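Local coordinates for protein endoglucanase EG-II (Hypocrea jecorina, PDB 3QR3) that catalyses the hydrolysis of internal beta-1,4-glucosidic bonds in cellulose, as an endoglucanase of glycosyl hydrolase family 5, at residues Q67-N72 with V102-Y107; F144-E149 with A160-V165. All coordinates share one frame; numbering follows the deposited sequence.

Contact 1 of 2, residues Q67-N72 with V102-Y107; sequences QYLVNN and VDIHNY
The CA atoms of L69 and I104 are 9.3 Å apart and those of Q67 and N106 8.9 Å, so the short helix 66-69 is spaced by side chains from the end of strand 99-104 and the loop after it. This is the TIM barrel of family 5, and helix 66-69 follows its second parallel strand, 59-64. A Schellman motif with N71 at C-prime ends the helix. The methyl L69 CD1 meets I104 CD1 at 3.7 Å. Branched aliphatics suit this buried seam, which V64 and Y86 close beside L69 and L128 and W129 beside I104. Bent at chi2 (88°), the chain of Q67 brings its amide to that of N106, their planes 30° apart. Q67 NE2 donates to G21 O and N111 OD1, so the amide of the buried Q67 finds its partners in the neighbouring loops. A leucine in its place would probably leave the G21 carbonyl and N111 without this donor. On strand 99-104, D103 holds the ring of H105: ND1 donates to the syn lone pair of D103 OD2 at 2.7 Å, with OD2 close to the ring plane.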
ATOM      1  N   GLN A  67       3.182   2.139  15.395  1.00 16.20           N
ATOM      2  CA  GLN A  67       2.954   2.444  16.811  1.00 19.74           C
ATOM      3  C   GLN A  67       1.610   1.912  17.271  1.00 21.41           C
ATOM      4  O   GLN A  67       1.458   1.480  18.410  1.00 17.13           O
ATOM      5  CB  GLN A  67       3.047   3.954  17.081  1.00 15.26           C
ATOM      6  CG  GLN A  67       4.476   4.509  16.994  1.00 17.97           C
ATOM      7  CD  GLN A  67       4.869   4.930  15.578  1.00 19.24           C
ATOM      8  OE1 GLN A  67       4.398   4.359  14.583  1.00 16.61           O
ATOM      9  NE2 GLN A  67       5.719   5.949  15.482  1.00 15.72           N
ATOM     10  N   TYR A  68       0.630   1.938  16.377  1.00 17.82           N
ATOM     11  CA  TYR A  68      -0.696   1.450  16.722  1.00 19.40           C
ATOM     12  C   TYR A  68      -0.679  -0.054  17.028  1.00 20.43           C
ATOM     13  O   TYR A  68      -1.263  -0.510  18.015  1.00 18.47           O
ATOM     14  CB  TYR A  68      -1.702   1.734  15.597  1.00 14.42           C
ATOM     15  CG  TYR A  68      -3.068   1.207  15.943  1.00 17.20           C
ATOM     16  CD1 TYR A  68      -3.882   1.881  16.847  1.00 19.79           C
ATOM     17  CD2 TYR A  68      -3.528   0.020  15.400  1.00 17.59           C
ATOM     18  CE1 TYR A  68      -5.118   1.392  17.189  1.00 19.02           C
ATOM     19  CE2 TYR A  68      -4.769  -0.478  15.729  1.00 19.93           C
ATOM     20  CZ  TYR A  68      -5.557   0.213  16.626  1.00 16.35           C
ATOM     21  OH  TYR A  68      -6.788  -0.291  16.955  1.00 18.99           O
ATOM     22  N   LEU A  69      -0.015  -0.823  16.171  1.00 16.50           N
ATOM     23  CA  LEU A  69      -0.056  -2.279  16.274  1.00 16.18           C
ATOM     24  C   LEU A  69       0.601  -2.784  17.550  1.00 16.87           C
ATOM     25  O   LEU A  69       0.167  -3.780  18.122  1.00 17.68           O
ATOM     26  CB  LEU A  69       0.580  -2.945  15.043  1.00 13.20           C
ATOM     27  CG  LEU A  69      -0.228  -2.805  13.745  1.00 19.00           C
ATOM     28  CD1 LEU A  69       0.489  -3.474  12.591  1.00 22.93           C
ATOM     29  CD2 LEU A  69      -1.649  -3.360  13.896  1.00 16.80           C
ATOM     30  N   VAL A  70       1.647  -2.096  17.995  1.00 17.24           N
ATOM     31  CA  VAL A  70       2.343  -2.501  19.205  1.00 18.09           C
ATOM     32  C   VAL A  70       2.007  -1.574  20.376  1.00 21.90           C
ATOM     33  O   VAL A  70       2.660  -1.614  21.408  1.00 22.55           O
ATOM     34  CB  VAL A  70       3.863  -2.536  18.995  1.00 21.65           C
ATOM     35  CG1 VAL A  70       4.238  -3.631  17.988  1.00 18.20           C
ATOM     36  CG2 VAL A  70       4.373  -1.172  18.543  1.00 19.45           C
ATOM     37  N   ASN A  71       0.979  -0.748  20.203  1.00 22.19           N
ATOM     38  CA  ASN A  71       0.621   0.265  21.198  1.00 19.52           C
ATOM     39  C   ASN A  71       1.841   0.989  21.773  1.00 20.34           C
ATOM     40  O   ASN A  71       2.026   1.045  22.994  1.00 21.97           O
ATOM     41  CB  ASN A  71      -0.231  -0.345  22.322  1.00 20.53           C
ATOM     42  CG  ASN A  71      -0.906   0.719  23.201  1.00 29.62           C
ATOM     43  OD1 ASN A  71      -1.362   1.749  22.714  1.00 29.27           O
ATOM     44  ND2 ASN A  71      -0.985   0.449  24.496  1.00 25.94           N
ATOM     45  N   ASN A  72       2.668   1.542  20.891  1.00 19.24           N
ATOM     46  CA  ASN A  72       3.847   2.325  21.288  1.00 20.56           C
ATOM     47  C   ASN A  72       4.969   1.563  21.994  1.00 20.57           C
ATOM     48  O   ASN A  72       5.925   2.178  22.467  1.00 24.92           O
ATOM     49  CB  ASN A  72       3.423   3.539  22.115  1.00 19.21           C
ATOM     50  CG  ASN A  72       2.493   4.459  21.341  1.00 27.17           C
ATOM     51  OD1 ASN A  72       2.874   5.027  20.312  1.00 24.13           O
ATOM     52  ND2 ASN A  72       1.266   4.606  21.826  1.00 21.41           N
ATOM     53  N   VAL A 102      -1.308  -5.458   3.907  1.00 17.75           N
ATOM     54  CA  VAL A 102      -1.032  -4.902   5.223  1.00 16.95           C
ATOM     55  C   VAL A 102       0.115  -3.921   5.040  1.00 17.71           C
ATOM     56  O   VAL A 102       1.216  -4.311   4.659  1.00 18.35           O
ATOM     57  CB  VAL A 102      -0.655  -6.016   6.221  1.00 17.40           C
ATOM     58  CG1 VAL A 102      -0.148  -5.428   7.560  1.00 16.77           C
ATOM     59  CG2 VAL A 102      -1.847  -6.935   6.454  1.00 16.82           C
ATOM     60  N   ASP A 103      -0.154  -2.640   5.257  1.00 19.40           N
ATOM     61  CA  ASP A 103       0.829  -1.591   4.960  1.00 18.81           C
ATOM     62  C   ASP A 103       1.234  -0.860   6.226  1.00 16.59           C
ATOM     63  O   ASP A 103       0.409  -0.193   6.854  1.00 18.97           O
ATOM     64  CB  ASP A 103       0.263  -0.596   3.935  1.00 20.31           C
ATOM     65  CG  ASP A 103       0.877   0.797   4.055  1.00 26.95           C
ATOM     66  OD1 ASP A 103       2.120   0.905   4.109  1.00 23.80           O
ATOM     67  OD2 ASP A 103       0.114   1.793   4.077  1.00 28.09           O
ATOM     68  N   ILE A 104       2.501  -0.997   6.608  1.00 17.93           N
ATOM     69  CA  ILE A 104       3.028  -0.281   7.768  1.00 15.45           C
ATOM     70  C   ILE A 104       3.394   1.132   7.318  1.00 16.13           C
ATOM     71  O   ILE A 104       4.337   1.317   6.566  1.00 17.03           O
ATOM     72  CB  ILE A 104       4.244  -1.011   8.368  1.00 20.09           C
ATOM     73  CG1 ILE A 104       3.858  -2.441   8.755  1.00 19.59           C
ATOM     74  CG2 ILE A 104       4.752  -0.286   9.611  1.00 18.02           C
ATOM     75  CD1 ILE A 104       2.764  -2.509   9.822  1.00 15.24           C
ATOM     76  N   HIS A 105       2.626   2.124   7.761  1.00 14.54           N
ATOM     77  CA  HIS A 105       2.685   3.453   7.153  1.00 15.53           C
ATOM     78  C   HIS A 105       3.715   4.335   7.883  1.00 17.07           C
ATOM     79  O   HIS A 105       3.357   5.349   8.479  1.00 19.32           O
ATOM     80  CB  HIS A 105       1.285   4.087   7.196  1.00 21.86           C
ATOM     81  CG  HIS A 105       0.953   4.922   5.998  1.00 19.15           C
ATOM     82  ND1 HIS A 105       0.726   4.379   4.748  1.00 24.03           N
ATOM     83  CD2 HIS A 105       0.808   6.261   5.861  1.00 14.27           C
ATOM     84  CE1 HIS A 105       0.456   5.352   3.893  1.00 21.37           C
ATOM     85  NE2 HIS A 105       0.495   6.502   4.545  1.00 23.27           N
ATOM     86  N   ASN A 106       4.992   3.957   7.835  1.00 18.70           N
ATOM     87  CA  ASN A 106       5.977   4.599   8.711  1.00 16.69           C
ATOM     88  C   ASN A 106       7.217   5.264   8.106  1.00 15.62           C
ATOM     89  O   ASN A 106       8.084   5.724   8.843  1.00 17.02           O
ATOM     90  CB  ASN A 106       6.406   3.644   9.816  1.00 14.83           C
ATOM     91  CG  ASN A 106       5.482   3.686  11.004  1.00 17.95           C
ATOM     92  OD1 ASN A 106       5.801   4.288  12.025  1.00 17.02           O
ATOM     93  ND2 ASN A 106       4.325   3.048  10.880  1.00 16.24           N
ATOM     94  N   TYR A 107       7.305   5.309   6.784  1.00 15.18           N
ATOM     95  CA  TYR A 107       8.374   6.031   6.108  1.00 18.49           C
ATOM     96  C   TYR A 107       9.762   5.566   6.561  1.00 19.66           C
ATOM     97  O   TYR A 107      10.703   6.358   6.607  1.00 14.01           O
ATOM     98  CB  TYR A 107       8.197   7.537   6.327  1.00 17.16           C
ATOM     99  CG  TYR A 107       6.816   8.017   5.940  1.00 20.22           C
ATOM    100  CD1 TYR A 107       5.773   7.993   6.855  1.00 18.30           C
ATOM    101  CD2 TYR A 107       6.550   8.468   4.655  1.00 18.43           C
ATOM    102  CE1 TYR A 107       4.504   8.416   6.508  1.00 21.21           C
ATOM    103  CE2 TYR A 107       5.269   8.900   4.294  1.00 21.97           C
ATOM    104  CZ  TYR A 107       4.259   8.870   5.231  1.00 22.16           C
ATOM    105  OH  TYR A 107       2.994   9.286   4.899  1.00 20.73           O
TER

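Contact 2 of 2, residues F144-E149 with A160-V165; sequences FGIMNE and ATVQEV
I146 sends its terminal methyl between two valines of helix 155-171: CD1 lies 3.8 Å from V162 CG1 and 3.7 Å from V165 CG1. The approaches differ. With V165 the isoleucine meets tip to tip, and its CG1 also comes within 3.9 Å of V165 CG1; V162 is crossed at a slant, by one methyl alone. With CG1 beside the backbone N (chi1 -69°) and the chain extended beyond it (chi2 -173°), I146 projects CD1 far enough to span the gap between backbones, where the CA atoms of I146 and V162 stand 7.6 Å apart. Both valines place CG1 anti to their own N, the branch that meets the isoleucine. Residues three apart in a helix fall on one face, and compact, beta-branched valines there offer a small apolar surface to the longer isoleucine. The helix is held in shape locally by V165 N bonding to T161 O at 3.0 Å. On the barrel side, I146 comes just after strand 142-145. Further along, N148 and E149 match the Asn-Glu pair that family 5 enzymes carry after the fourth strand; N148 OD1 bonds R61 and E149 OE2 bonds H219. The contact thus lies within a beta-alpha-beta crossover: helix 155-171 leads from strand 142-145 to strand 179-182, whose I179 and P182 touch I146 and whose L181 touches V162. V165 also packs on F125 and W129 of helix 122-136, and W129 NE1 donates a hydrogen bond to the carbonyl of I146.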
ATOM      1  N   PHE A 144       2.174  -8.772   2.185  1.00 16.56           N
ATOM      2  CA  PHE A 144       2.973  -8.090   3.213  1.00 17.65           C
ATOM      3  C   PHE A 144       3.636  -6.807   2.682  1.00 19.33           C
ATOM      4  O   PHE A 144       4.644  -6.863   1.973  1.00 17.08           O
ATOM      5  CB  PHE A 144       4.018  -9.043   3.819  1.00 17.16           C
ATOM      6  CG  PHE A 144       3.423 -10.242   4.515  1.00 19.85           C
ATOM      7  CD1 PHE A 144       3.068 -10.180   5.853  1.00 35.52           C
ATOM      8  CD2 PHE A 144       3.217 -11.431   3.832  1.00 18.88           C
ATOM      9  CE1 PHE A 144       2.519 -11.282   6.497  1.00 34.73           C
ATOM     10  CE2 PHE A 144       2.671 -12.531   4.471  1.00 21.37           C
ATOM     11  CZ  PHE A 144       2.316 -12.454   5.802  1.00 23.15           C
ATOM     12  N   GLY A 145       3.050  -5.660   3.021  1.00 13.96           N
ATOM     13  CA  GLY A 145       3.538  -4.358   2.581  1.00 15.60           C
ATOM     14  C   GLY A 145       4.553  -3.793   3.557  1.00 20.26           C
ATOM     15  O   GLY A 145       4.235  -2.981   4.453  1.00 18.87           O
ATOM     16  N   ILE A 146       5.789  -4.234   3.378  1.00 13.06           N
ATOM     17  CA  ILE A 146       6.857  -4.036   4.362  1.00 15.38           C
ATOM     18  C   ILE A 146       6.945  -2.633   4.957  1.00 15.42           C
ATOM     19  O   ILE A 146       7.075  -2.473   6.177  1.00 17.63           O
ATOM     20  CB  ILE A 146       8.218  -4.461   3.760  1.00 15.00           C
ATOM     21  CG1 ILE A 146       8.235  -5.976   3.566  1.00 11.22           C
ATOM     22  CG2 ILE A 146       9.376  -4.027   4.652  1.00 15.89           C
ATOM     23  CD1 ILE A 146       9.617  -6.538   3.133  1.00 15.11           C
ATOM     24  N   MET A 147       6.866  -1.617   4.108  1.00 17.60           N
ATOM     25  CA  MET A 147       7.033  -0.249   4.571  1.00 18.71           C
ATOM     26  C   MET A 147       6.534   0.767   3.557  1.00 20.62           C
ATOM     27  O   MET A 147       6.814   0.667   2.372  1.00 18.33           O
ATOM     28  CB  MET A 147       8.500   0.037   4.917  1.00 19.97           C
ATOM     29  CG  MET A 147       8.747   1.448   5.459  1.00 12.79           C
ATOM     30  SD  MET A 147       7.776   1.822   6.935  1.00 16.40           S
ATOM     31  CE  MET A 147       8.245   0.443   7.970  1.00 19.59           C
ATOM     32  N   ASN A 148       5.798   1.757   4.048  1.00 16.31           N
ATOM     33  CA  ASN A 148       5.318   2.833   3.207  1.00 17.73           C
ATOM     34  C   ASN A 148       6.382   3.925   3.055  1.00 17.53           C
ATOM     35  O   ASN A 148       6.886   4.459   4.045  1.00 18.91           O
ATOM     36  CB  ASN A 148       4.042   3.429   3.816  1.00 17.46           C
ATOM     37  CG  ASN A 148       3.461   4.539   2.969  1.00 20.35           C
ATOM     38  OD1 ASN A 148       2.894   4.284   1.914  1.00 18.01           O
ATOM     39  ND2 ASN A 148       3.588   5.777   3.436  1.00 21.39           N
ATOM     40  N   GLU A 149       6.738   4.221   1.811  1.00 14.63           N
ATOM     41  CA  GLU A 149       7.530   5.406   1.454  1.00 16.10           C
ATOM     42  C   GLU A 149       8.808   5.690   2.253  1.00 19.22           C
ATOM     43  O   GLU A 149       8.946   6.768   2.849  1.00 16.27           O
ATOM     44  CB  GLU A 149       6.627   6.648   1.400  1.00 15.73           C
ATOM     45  CG  GLU A 149       5.593   6.522   0.292  1.00 16.41           C
ATOM     46  CD  GLU A 149       4.896   7.816  -0.053  1.00 24.04           C
ATOM     47  OE1 GLU A 149       5.125   8.818   0.645  1.00 24.04           O
ATOM     48  OE2 GLU A 149       4.123   7.820  -1.042  1.00 24.51           O
ATOM     49  N   ALA A 160      19.269  -4.419   3.081  1.00 20.68           N
ATOM     50  CA  ALA A 160      19.615  -5.443   4.062  1.00 16.39           C
ATOM     51  C   ALA A 160      18.482  -5.622   5.069  1.00 17.01           C
ATOM     52  O   ALA A 160      18.095  -6.748   5.393  1.00 19.80           O
ATOM     53  CB  ALA A 160      20.918  -5.076   4.784  1.00 15.14           C
ATOM     54  N   THR A 161      17.954  -4.502   5.559  1.00 19.57           N
ATOM     55  CA  THR A 161      16.814  -4.519   6.478  1.00 18.80           C
ATOM     56  C   THR A 161      15.650  -5.250   5.826  1.00 15.35           C
ATOM     57  O   THR A 161      15.028  -6.142   6.428  1.00 16.13           O
ATOM     58  CB  THR A 161      16.397  -3.081   6.868  1.00 21.62           C
ATOM     59  OG1 THR A 161      17.474  -2.456   7.577  1.00 18.74           O
ATOM     60  CG2 THR A 161      15.120  -3.068   7.740  1.00 15.40           C
ATOM     61  N   VAL A 162      15.358  -4.877   4.583  1.00 14.59           N
ATOM     62  CA  VAL A 162      14.270  -5.518   3.852  1.00 13.82           C
ATOM     63  C   VAL A 162      14.497  -7.027   3.739  1.00 17.26           C
ATOM     64  O   VAL A 162      13.563  -7.815   3.913  1.00 12.47           O
ATOM     65  CB  VAL A 162      14.034  -4.869   2.458  1.00 17.79           C
ATOM     66  CG1 VAL A 162      13.027  -5.685   1.636  1.00 15.76           C
ATOM     67  CG2 VAL A 162      13.545  -3.415   2.609  1.00 13.34           C
ATOM     68  N   GLN A 163      15.737  -7.430   3.451  1.00 17.61           N
ATOM     69  CA  GLN A 163      16.079  -8.855   3.380  1.00 14.62           C
ATOM     70  C   GLN A 163      15.808  -9.570   4.710  1.00 17.55           C
ATOM     71  O   GLN A 163      15.258 -10.672   4.738  1.00 15.94           O
ATOM     72  CB  GLN A 163      17.547  -9.042   2.967  1.00 15.32           C
ATOM     73  CG  GLN A 163      18.025 -10.493   2.983  1.00 15.49           C
ATOM     74  CD  GLN A 163      17.328 -11.356   1.931  1.00 21.33           C
ATOM     75  OE1 GLN A 163      17.713 -11.364   0.759  1.00 15.85           O
ATOM     76  NE2 GLN A 163      16.296 -12.090   2.355  1.00 19.90           N
ATOM     77  N   GLU A 164      16.201  -8.948   5.818  1.00 14.46           N
ATOM     78  CA  GLU A 164      15.934  -9.526   7.133  1.00 21.47           C
ATOM     79  C   GLU A 164      14.419  -9.697   7.365  1.00 17.81           C
ATOM     80  O   GLU A 164      13.968 -10.678   7.949  1.00 16.95           O
ATOM     81  CB  GLU A 164      16.548  -8.663   8.245  1.00 21.65           C
ATOM     82  CG  GLU A 164      18.084  -8.720   8.350  1.00 27.00           C
ATOM     83  CD  GLU A 164      18.578  -8.259   9.722  1.00 51.10           C
ATOM     84  OE1 GLU A 164      17.824  -8.422  10.713  1.00 50.91           O
ATOM     85  OE2 GLU A 164      19.713  -7.736   9.813  1.00 52.79           O
ATOM     86  N   VAL A 165      13.631  -8.736   6.915  1.00 15.28           N
ATOM     87  CA  VAL A 165      12.175  -8.856   7.050  1.00 16.23           C
ATOM     88  C   VAL A 165      11.625 -10.011   6.211  1.00 15.56           C
ATOM     89  O   VAL A 165      10.877 -10.852   6.709  1.00 16.81           O
ATOM     90  CB  VAL A 165      11.463  -7.542   6.690  1.00 17.40           C
ATOM     91  CG1 VAL A 165       9.945  -7.740   6.639  1.00 17.78           C
ATOM     92  CG2 VAL A 165      11.822  -6.472   7.715  1.00 13.15           C
TER

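Both contacts are buried and belong to one barrel, but they use its layers differently. Contact 2 is wholly apolar and joins the residue just after a strand to a helix of the outer shell. Contact 1 pairs a single apolar touch with an amide meeting, since N106 lies in the loop after strand 99-104, while the apolar touch is made at the strand's last residue, I104. Their strands, 99-104 and 142-145, are neighbours in the parallel sheet: G145 N lies 2.8 Å from V102 O and N148 N 2.9 Å from I104 O, both probable hydrogen bonds. N148 also packs against D103 and H105. W129 is shared, touching I104 of contact 1 and V165 of contact 2.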